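Local coordinates for protein hemin degrading factor (Pseudomonas aeruginosa, PDB 4MF9) that binds heme, probably trafficking it within the cell, and can act as a heme-degrading enzyme, at residues 257-269 with 333-347. Sequence-based numbering, arbitrary orientation.
Sequences ESGLPIMVFVGNA and IVQLFGARKPGEPER. With HEM (protoporphyrin IX containing Fe), chain C.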
loop_
_atom_site.group_PDB
_atom_site.type_symbol
_atom_site.label_atom_id
_atom_site.label_comp_id
_atom_site.label_asym_id
_atom_site.label_seq_id
_atom_site.Cartn_x
_atom_site.Cartn_y
_atom_site.Cartn_z
ATOM N N GLU A 257 -6.779 19.597 -12.334
ATOM C CA GLU A 257 -7.285 20.738 -13.077
ATOM C C GLU A 257 -8.755 20.940 -12.772
ATOM O O GLU A 257 -9.149 22.046 -12.578
ATOM C CB GLU A 257 -6.832 20.719 -14.580
ATOM C CG GLU A 257 -5.292 20.953 -14.736
ATOM C CD GLU A 257 -4.705 21.358 -16.117
ATOM O OE1 GLU A 257 -4.583 20.563 -17.054
ATOM O OE2 GLU A 257 -4.277 22.496 -16.283
ATOM N N SER A 258 -9.547 19.882 -12.717
ATOM C CA SER A 258 -10.976 19.938 -12.463
ATOM C C SER A 258 -11.577 19.752 -11.095
ATOM O O SER A 258 -12.692 20.046 -10.912
ATOM C CB SER A 258 -11.691 19.001 -13.405
ATOM O OG SER A 258 -12.029 17.751 -12.858
ATOM N N GLY A 259 -10.819 19.274 -10.139
ATOM C CA GLY A 259 -11.326 19.098 -8.785
ATOM C C GLY A 259 -12.110 17.810 -8.624
ATOM O O GLY A 259 -12.818 17.612 -7.632
ATOM N N LEU A 260 -12.018 16.930 -9.588
ATOM C CA LEU A 260 -12.722 15.693 -9.535
ATOM C C LEU A 260 -12.228 14.812 -8.376
ATOM O O LEU A 260 -11.122 14.428 -8.328
ATOM C CB LEU A 260 -12.464 14.970 -10.851
ATOM C CG LEU A 260 -12.774 13.540 -11.156
ATOM C CD1 LEU A 260 -14.149 13.257 -10.676
ATOM C CD2 LEU A 260 -12.825 13.348 -12.647
ATOM N N PRO A 261 -13.121 14.449 -7.518
ATOM C CA PRO A 261 -12.790 13.529 -6.423
ATOM C C PRO A 261 -12.536 12.121 -6.968
ATOM O O PRO A 261 -13.382 11.538 -7.655
ATOM C CB PRO A 261 -14.051 13.559 -5.551
ATOM C CG PRO A 261 -15.161 13.931 -6.517
ATOM C CD PRO A 261 -14.526 14.892 -7.480
ATOM N N ILE A 262 -11.361 11.582 -6.666
ATOM C CA ILE A 262 -10.970 10.278 -7.181
ATOM C C ILE A 262 -10.637 9.353 -6.019
ATOM O O ILE A 262 -10.736 9.752 -4.862
ATOM C CB ILE A 262 -9.756 10.411 -8.087
ATOM C CG1 ILE A 262 -8.591 11.013 -7.301
ATOM C CG2 ILE A 262 -10.098 11.296 -9.295
ATOM C CD1 ILE A 262 -7.298 11.107 -8.087
ATOM N N MET A 263 -10.283 8.121 -6.296
ATOM C CA MET A 263 -9.796 7.160 -5.327
ATOM C C MET A 263 -8.454 6.636 -5.779
ATOM O O MET A 263 -8.320 6.279 -6.905
ATOM C CB MET A 263 -10.757 6.003 -5.159
ATOM C CG MET A 263 -12.122 6.392 -4.706
ATOM S SD MET A 263 -13.277 5.076 -4.485
ATOM C CE MET A 263 -12.607 4.414 -2.981
ATOM N N VAL A 264 -7.488 6.617 -4.895
ATOM C CA VAL A 264 -6.199 6.138 -5.200
ATOM C C VAL A 264 -5.844 4.977 -4.271
ATOM O O VAL A 264 -5.725 5.205 -3.114
ATOM C CB VAL A 264 -5.134 7.266 -5.052
ATOM C CG1 VAL A 264 -3.772 6.762 -5.337
ATOM C CG2 VAL A 264 -5.456 8.474 -5.903
ATOM N N PHE A 265 -5.657 3.787 -4.838
ATOM C CA PHE A 265 -5.354 2.559 -4.094
ATOM C C PHE A 265 -3.879 2.244 -4.248
ATOM O O PHE A 265 -3.386 2.116 -5.366
ATOM C CB PHE A 265 -6.130 1.359 -4.684
ATOM C CG PHE A 265 -7.597 1.309 -4.318
ATOM C CD1 PHE A 265 -8.481 2.282 -4.770
ATOM C CD2 PHE A 265 -8.096 0.254 -3.575
ATOM C CE1 PHE A 265 -9.829 2.213 -4.447
ATOM C CE2 PHE A 265 -9.439 0.185 -3.246
ATOM C CZ PHE A 265 -10.302 1.170 -3.679
ATOM N N VAL A 266 -3.181 2.102 -3.174
ATOM C CA VAL A 266 -1.817 1.652 -3.186
ATOM C C VAL A 266 -1.559 0.606 -2.123
ATOM O O VAL A 266 -1.837 0.819 -1.025
ATOM C CB VAL A 266 -0.840 2.845 -2.976
ATOM C CG1 VAL A 266 0.571 2.390 -2.756
ATOM C CG2 VAL A 266 -0.891 3.782 -4.170
ATOM N N GLY A 267 -0.995 -0.501 -2.521
ATOM C CA GLY A 267 -0.707 -1.532 -1.557
ATOM C C GLY A 267 0.377 -2.510 -1.937
ATOM O O GLY A 267 1.090 -2.345 -2.930
ATOM N N ASN A 268 0.482 -3.537 -1.106
ATOM C CA ASN A 268 1.399 -4.639 -1.294
ATOM C C ASN A 268 0.590 -5.891 -0.969
ATOM O O ASN A 268 -0.626 -5.808 -0.817
ATOM C CB ASN A 268 2.613 -4.476 -0.370
ATOM C CG ASN A 268 2.219 -4.236 1.083
ATOM O OD1 ASN A 268 1.575 -5.084 1.707
ATOM N ND2 ASN A 268 2.615 -3.091 1.632
ATOM N N ALA A 269 1.240 -7.038 -0.830
ATOM C CA ALA A 269 0.510 -8.281 -0.581
ATOM C C ALA A 269 -0.297 -8.276 0.727
ATOM O O ALA A 269 -1.236 -9.066 0.884
ATOM C CB ALA A 269 1.474 -9.454 -0.597
ATOM N N ILE A 333 1.124 -1.454 -9.061
ATOM C CA ILE A 333 1.625 -0.256 -8.414
ATOM C C ILE A 333 0.636 0.657 -7.718
ATOM O O ILE A 333 0.746 1.015 -6.563
ATOM C CB ILE A 333 2.501 0.546 -9.414
ATOM C CG1 ILE A 333 3.655 -0.296 -9.931
ATOM C CG2 ILE A 333 2.936 1.870 -8.865
ATOM C CD1 ILE A 333 4.251 0.184 -11.211
ATOM N N VAL A 334 -0.376 1.032 -8.480
ATOM C CA VAL A 334 -1.408 1.895 -8.042
ATOM C C VAL A 334 -2.660 1.717 -8.898
ATOM O O VAL A 334 -2.518 1.355 -10.006
ATOM C CB VAL A 334 -0.944 3.333 -8.158
ATOM C CG1 VAL A 334 -0.543 3.634 -9.568
ATOM C CG2 VAL A 334 -1.946 4.313 -7.625
ATOM N N GLN A 335 -3.823 1.951 -8.357
ATOM C CA GLN A 335 -5.067 1.894 -9.110
ATOM C C GLN A 335 -5.844 3.152 -8.860
ATOM O O GLN A 335 -5.876 3.610 -7.758
ATOM C CB GLN A 335 -5.961 0.764 -8.645
ATOM C CG GLN A 335 -5.549 -0.643 -8.930
ATOM C CD GLN A 335 -6.541 -1.622 -8.295
ATOM O OE1 GLN A 335 -7.337 -2.249 -8.965
ATOM N NE2 GLN A 335 -6.519 -1.682 -7.001
ATOM N N LEU A 336 -6.514 3.632 -9.876
ATOM C CA LEU A 336 -7.359 4.778 -9.762
ATOM C C LEU A 336 -8.817 4.453 -10.074
ATOM O O LEU A 336 -9.080 3.846 -11.050
ATOM C CB LEU A 336 -6.878 5.849 -10.693
ATOM C CG LEU A 336 -5.862 6.794 -10.097
ATOM C CD1 LEU A 336 -4.627 6.020 -9.816
ATOM C CD2 LEU A 336 -5.627 7.920 -11.056
ATOM N N PHE A 337 -9.722 4.933 -9.246
ATOM C CA PHE A 337 -11.143 4.857 -9.566
ATOM C C PHE A 337 -11.711 6.255 -9.382
ATOM O O PHE A 337 -10.997 7.177 -8.942
ATOM C CB PHE A 337 -11.894 3.910 -8.625
ATOM C CG PHE A 337 -11.392 2.488 -8.634
ATOM C CD1 PHE A 337 -12.135 1.478 -9.246
ATOM C CD2 PHE A 337 -10.204 2.151 -7.988
ATOM C CE1 PHE A 337 -11.696 0.172 -9.240
ATOM C CE2 PHE A 337 -9.763 0.837 -7.978
ATOM C CZ PHE A 337 -10.508 -0.151 -8.613
ATOM N N GLY A 338 -12.994 6.412 -9.699
ATOM C CA GLY A 338 -13.710 7.619 -9.329
ATOM C C GLY A 338 -14.294 7.437 -7.942
ATOM O O GLY A 338 -14.563 6.316 -7.509
ATOM N N ALA A 339 -14.484 8.534 -7.223
ATOM C CA ALA A 339 -15.066 8.433 -5.895
ATOM C C ALA A 339 -16.525 7.994 -5.999
ATOM O O ALA A 339 -17.282 8.539 -6.801
ATOM C CB ALA A 339 -14.943 9.764 -5.166
ATOM N N ARG A 340 -16.922 7.047 -5.170
ATOM C CA ARG A 340 -18.236 6.456 -5.194
ATOM C C ARG A 340 -18.607 5.716 -3.887
ATOM O O ARG A 340 -17.796 5.064 -3.322
ATOM C CB ARG A 340 -18.269 5.530 -6.410
ATOM C CG ARG A 340 -19.244 4.397 -6.445
ATOM C CD ARG A 340 -18.963 3.545 -7.681
ATOM N NE ARG A 340 -18.453 2.219 -7.362
ATOM C CZ ARG A 340 -19.183 1.275 -6.821
ATOM N NH1 ARG A 340 -20.431 1.517 -6.584
ATOM N NH2 ARG A 340 -18.692 0.081 -6.573
ATOM N N LYS A 341 -19.877 5.727 -3.540
ATOM C CA LYS A 341 -20.384 4.976 -2.415
ATOM C C LYS A 341 -21.022 3.690 -2.853
ATOM O O LYS A 341 -21.682 3.661 -3.847
ATOM C CB LYS A 341 -21.436 5.765 -1.706
ATOM C CG LYS A 341 -20.905 6.933 -0.951
ATOM C CD LYS A 341 -20.505 6.525 0.450
ATOM C CE LYS A 341 -21.667 5.962 1.270
ATOM N NZ LYS A 341 -22.984 6.545 0.894
ATOM N N PRO A 342 -20.889 2.642 -2.107
ATOM C CA PRO A 342 -21.506 1.419 -2.598
ATOM C C PRO A 342 -23.003 1.714 -2.711
ATOM O O PRO A 342 -23.506 2.331 -1.858
ATOM C CB PRO A 342 -21.138 0.393 -1.521
ATOM C CG PRO A 342 -20.135 1.066 -0.655
ATOM C CD PRO A 342 -20.430 2.522 -0.729
ATOM N N GLY A 343 -23.608 1.349 -3.821
ATOM C CA GLY A 343 -24.951 1.729 -4.175
ATOM C C GLY A 343 -25.080 2.848 -5.171
ATOM O O GLY A 343 -26.090 2.968 -5.841
ATOM N N GLU A 344 -24.056 3.647 -5.299
ATOM C CA GLU A 344 -24.043 4.636 -6.321
ATOM C C GLU A 344 -23.241 4.098 -7.509
ATOM O O GLU A 344 -22.320 3.329 -7.353
ATOM C CB GLU A 344 -23.467 5.957 -5.842
ATOM C CG GLU A 344 -23.483 6.231 -4.359
ATOM C CD GLU A 344 -22.902 7.586 -4.089
ATOM O OE1 GLU A 344 -21.791 7.874 -4.520
ATOM O OE2 GLU A 344 -23.601 8.405 -3.523
ATOM N N PRO A 345 -23.642 4.508 -8.680
ATOM C CA PRO A 345 -22.897 4.252 -9.901
ATOM C C PRO A 345 -21.720 5.203 -9.952
ATOM O O PRO A 345 -21.740 6.161 -9.215
ATOM C CB PRO A 345 -23.901 4.635 -10.972
ATOM C CG PRO A 345 -24.687 5.687 -10.338
ATOM C CD PRO A 345 -24.895 5.206 -8.961
ATOM N N GLU A 346 -20.747 4.997 -10.806
ATOM C CA GLU A 346 -19.632 5.894 -10.861
ATOM C C GLU A 346 -20.082 7.198 -11.463
ATOM O O GLU A 346 -21.109 7.249 -12.071
ATOM C CB GLU A 346 -18.414 5.271 -11.569
ATOM C CG GLU A 346 -18.434 5.239 -13.095
ATOM C CD GLU A 346 -17.257 4.517 -13.718
ATOM O OE1 GLU A 346 -16.300 4.225 -13.035
ATOM O OE2 GLU A 346 -17.302 4.213 -14.909
ATOM N N ARG A 347 -19.330 8.258 -11.252
ATOM C CA ARG A 347 -19.702 9.572 -11.725
ATOM C C ARG A 347 -19.316 9.785 -13.178
ATOM O O ARG A 347 -18.377 9.222 -13.629
ATOM C CB ARG A 347 -19.162 10.672 -10.818
ATOM C CG ARG A 347 -19.251 10.308 -9.367
ATOM C CD ARG A 347 -18.906 11.379 -8.379
ATOM N NE ARG A 347 -18.149 12.504 -8.882
ATOM C CZ ARG A 347 -18.213 13.718 -8.368
ATOM N NH1 ARG A 347 -18.935 13.965 -7.294
ATOM N NH2 ARG A 347 -17.539 14.667 -8.911
HETATM C CHA HEM C . -12.662 -1.352 -4.316
HETATM C CHB HEM C . -15.420 0.638 -1.020
HETATM C CHC HEM C . -14.494 -3.061 1.910
HETATM C CHD HEM C . -10.890 -4.314 -0.982
HETATM C C1A HEM C . -13.564 -0.536 -3.694
HETATM C C2A HEM C . -14.245 0.559 -4.298
HETATM C C3A HEM C . -15.021 1.087 -3.382
HETATM C C4A HEM C . -14.793 0.369 -2.208
HETATM C CMA HEM C . -15.911 2.282 -3.578
HETATM C CAA HEM C . -14.170 1.035 -5.705
HETATM C CBA HEM C . -15.515 1.265 -6.441
HETATM C CGA HEM C . -16.093 -0.072 -6.733
HETATM O O1A HEM C . -17.278 -0.315 -6.524
HETATM O O2A HEM C . -15.348 -0.905 -7.174
HETATM C C1B HEM C . -15.379 -0.262 0.037
HETATM C C2B HEM C . -16.172 -0.018 1.168
HETATM C C3B HEM C . -15.959 -1.031 2.018
HETATM C C4B HEM C . -14.976 -1.918 1.355
HETATM C CMB HEM C . -17.110 1.137 1.353
HETATM C CAB HEM C . -16.653 -1.131 3.337
HETATM C CBB HEM C . -16.180 -1.704 4.400
HETATM C C1C HEM C . -13.454 -3.746 1.402
HETATM C C2C HEM C . -12.920 -4.896 1.945
HETATM C C3C HEM C . -11.893 -5.272 1.134
HETATM C C4C HEM C . -11.783 -4.332 0.071
HETATM C CMC HEM C . -13.402 -5.602 3.176
HETATM C CAC HEM C . -11.051 -6.426 1.341
HETATM C CBC HEM C . -9.989 -6.516 0.596
HETATM C C1D HEM C . -11.086 -3.611 -2.178
HETATM C C2D HEM C . -10.266 -3.789 -3.415
HETATM C C3D HEM C . -10.790 -2.969 -4.323
HETATM C C4D HEM C . -11.904 -2.291 -3.651
HETATM C CMD HEM C . -9.082 -4.696 -3.673
HETATM C CAD HEM C . -10.304 -2.782 -5.736
HETATM C CBD HEM C . -11.244 -3.524 -6.684
HETATM C CGD HEM C . -10.817 -3.794 -8.094
HETATM O O1D HEM C . -11.611 -3.465 -8.950
HETATM O O2D HEM C . -9.772 -4.344 -8.407
HETATM N NA HEM C . -13.908 -0.633 -2.399
HETATM N NB HEM C . -14.681 -1.400 0.164
HETATM N NC HEM C . -12.765 -3.451 0.299
HETATM N ND HEM C . -12.029 -2.705 -2.386
HETATM FE FE HEM C . -13.303 -2.136 -1.189
#
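Phe265 and Phe337 meet on the heme side of two adjacent antiparallel strands. CE2 of Phe337 lies over one face of the Phe265 ring, toward its rim, while CE1 of Phe265 comes 3.6 Å from CD2 of Phe337; the planes are inclined at 57°. With CG beside its backbone N (chi1 -77°), Phe265 reaches the porphyrin, its CZ 3.5 Å from the methine carbon CHA of the heme. The propionate carbon CAA sits over one face of the Phe337 ring, toward its rim. Met263, bent at chi3 (74°), brings SD to 3.9 Å from the heme methyl CMA, and its CG rests on CA of Ala339. Beneath this layer, Met263 and Phe337, then Phe265 and Gln335, are hydrogen-bonded pairs, each joined by two N-H...O bonds. The one from Phe265 N to Gln335 O is 2.9 Å long and essentially straight. Strands 262-268 and 332-338 lie within the second HemS/ChuX range, near the middle of an antiparallel sheet that also takes in strands 99-101, 107-110 and 117-120, and this sheet forms a wall of the heme pocket; His215, the axial ligand of the iron, comes from outside the pair. Val264 and Leu336 point to the other face, where helix 247-258 packs on both, and Val264 CG1 touches Val334 CG2 at 3.8 Å. Past the strand end, Ala339 N continues the ladder to Pro261 O at 3.2 Å. Arg347 lays one guanidinium face over Pro261 CG, while its NH2 makes a salt bridge with Asp349. Farther along, Arg340 directs its guanidinium edge to a heme propionate, although the modelled separation is too short to be trusted. Its NH1 bonds Glu344 O at 2.7 Å, nearly in the guanidinium plane, and also Asp317.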